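PDB 3HDU: putative thioesterase from Syntrophus aciditrophicus SB, which probably hydrolyses thioester bonds, as hot-dog-fold thioesterases do. Local coordinates for residues V11-S14 with A15-I19. Sequence-based numbering, arbitrary orientation.
Sequences VLFS and AVNEI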
loop_
_atom_site.group_PDB
_atom_site.type_symbol
_atom_site.label_atom_id
_atom_site.label_comp_id
_atom_site.label_asym_id
_atom_site.label_seq_id
_atom_site.Cartn_x
_atom_site.Cartn_y
_atom_site.Cartn_z
ATOM N N VAL A 11 -31.248 22.072 -8.163
ATOM C CA VAL A 11 -31.853 21.377 -7.001
ATOM C C VAL A 11 -30.829 20.444 -6.312
ATOM O O VAL A 11 -30.909 20.236 -5.101
ATOM C CB VAL A 11 -33.161 20.597 -7.369
ATOM C CG1 VAL A 11 -32.867 19.374 -8.231
ATOM C CG2 VAL A 11 -33.913 20.179 -6.109
ATOM N N LEU A 12 -29.887 19.898 -7.093
ATOM C CA LEU A 12 -28.789 19.047 -6.586
ATOM C C LEU A 12 -27.774 19.892 -5.805
ATOM O O LEU A 12 -27.397 19.533 -4.690
ATOM C CB LEU A 12 -28.076 18.341 -7.753
ATOM C CG LEU A 12 -26.949 17.342 -7.474
ATOM C CD1 LEU A 12 -27.495 16.127 -6.740
ATOM C CD2 LEU A 12 -26.288 16.927 -8.778
ATOM N N PHE A 13 -27.337 20.999 -6.414
ATOM C CA PHE A 13 -26.398 21.965 -5.805
ATOM C C PHE A 13 -26.969 22.568 -4.504
ATOM O O PHE A 13 -26.268 22.620 -3.492
ATOM C CB PHE A 13 -26.040 23.063 -6.835
ATOM C CG PHE A 13 -25.056 24.114 -6.334
ATOM C CD1 PHE A 13 -23.741 23.755 -5.973
ATOM C CD2 PHE A 13 -25.427 25.474 -6.278
ATOM C CE1 PHE A 13 -22.813 24.727 -5.523
ATOM C CE2 PHE A 13 -24.511 26.461 -5.836
ATOM C CZ PHE A 13 -23.200 26.087 -5.457
ATOM N N SER A 14 -28.238 22.981 -4.540
ATOM C CA SER A 14 -28.931 23.569 -3.375
ATOM C C SER A 14 -29.098 22.585 -2.218
ATOM O O SER A 14 -28.921 22.965 -1.058
ATOM C CB SER A 14 -30.310 24.101 -3.775
ATOM O OG SER A 14 -30.189 25.068 -4.798
ATOM N N ALA A 15 -29.458 21.340 -2.549
ATOM C CA ALA A 15 -29.623 20.250 -1.567
ATOM C C ALA A 15 -28.304 19.932 -0.875
ATOM O O ALA A 15 -28.264 19.784 0.350
ATOM C CB ALA A 15 -30.166 18.996 -2.241
ATOM N N VAL A 16 -27.237 19.838 -1.675
ATOM C CA VAL A 16 -25.882 19.579 -1.185
ATOM C C VAL A 16 -25.390 20.731 -0.295
ATOM O O VAL A 16 -24.909 20.477 0.808
ATOM C CB VAL A 16 -24.887 19.291 -2.366
ATOM C CG1 VAL A 16 -23.425 19.294 -1.903
ATOM C CG2 VAL A 16 -25.234 17.962 -3.026
ATOM N N ASN A 17 -25.538 21.977 -0.758
ATOM C CA ASN A 17 -25.126 23.159 0.030
ATOM C C ASN A 17 -25.738 23.186 1.439
ATOM O O ASN A 17 -25.023 23.460 2.401
ATOM C CB ASN A 17 -25.406 24.481 -0.714
ATOM C CG ASN A 17 -24.470 24.715 -1.905
ATOM O OD1 ASN A 17 -23.602 23.899 -2.224
ATOM N ND2 ASN A 17 -24.655 25.844 -2.571
ATOM N N GLU A 18 -27.032 22.869 1.548
ATOM C CA GLU A 18 -27.720 22.770 2.858
ATOM C C GLU A 18 -27.077 21.746 3.802
ATOM O O GLU A 18 -26.763 22.072 4.948
ATOM C CB GLU A 18 -29.222 22.437 2.702
ATOM C CG GLU A 18 -30.155 23.646 2.696
ATOM C CD GLU A 18 -30.450 24.203 4.098
ATOM O OE1 GLU A 18 -29.643 24.012 5.035
ATOM O OE2 GLU A 18 -31.510 24.840 4.266
ATOM N N ILE A 19 -26.868 20.534 3.291
ATOM C CA ILE A 19 -26.306 19.412 4.064
ATOM C C ILE A 19 -24.882 19.681 4.570
ATOM O O ILE A 19 -24.599 19.445 5.746
ATOM C CB ILE A 19 -26.350 18.074 3.245
ATOM C CG1 ILE A 19 -27.804 17.642 2.993
ATOM C CG2 ILE A 19 -25.620 16.936 3.976
ATOM C CD1 ILE A 19 -27.941 16.482 2.033
#
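One face of the Phe13 ring carries the side-chain amide of Asn17, one helical turn further on. Asn17 ND2 sits 3.2 Å above the ring plane, offset toward the rim at Phe13 CZ and CE2. The amide does not lie flat on the ring: the two planes are 72° apart. Asn17 OD1 also leans to this ring, 3.5 Å from Phe13 CE1. Phe13 CG is anti to the backbone N (chi1 -179°), which sends the ring out beside the next turn. Asn17 CG lies anti to its own carbonyl carbon (chi1 -71°), which turns the amide back to meet it. With an alanine at Phe13, the Asn17 amide is likely to lose the ring face it rests on and be freer to turn.

The backbone here is regular alpha-helix, with i to i+4 hydrogen bonds. Asn17 N donates to Phe13 O at 2.9 Å, so the two residues are joined through both backbone and side chains. Val16 N bonds Leu12 O at 3.0 Å, and Glu18 N bonds Ser14 O at 3.2 Å. The bond from Ala15 N to Val11 O is more bent at the hydrogen.

All nine residues belong to helix 7-22, which precedes the first strand of the hot-dog fold. In that fold an antiparallel sheet wraps around a long central helix, here 58-85. Val16 is buried, and its side chain packs on Leu76, Phe79 and Met80 of that helix. Phe13 touches Ile37 and Asn17 touches Val34, both on strand 30-37.

Ser14 lies on an exposed part of the helix. Its OG hydrogen-bonds back to Glu10 O.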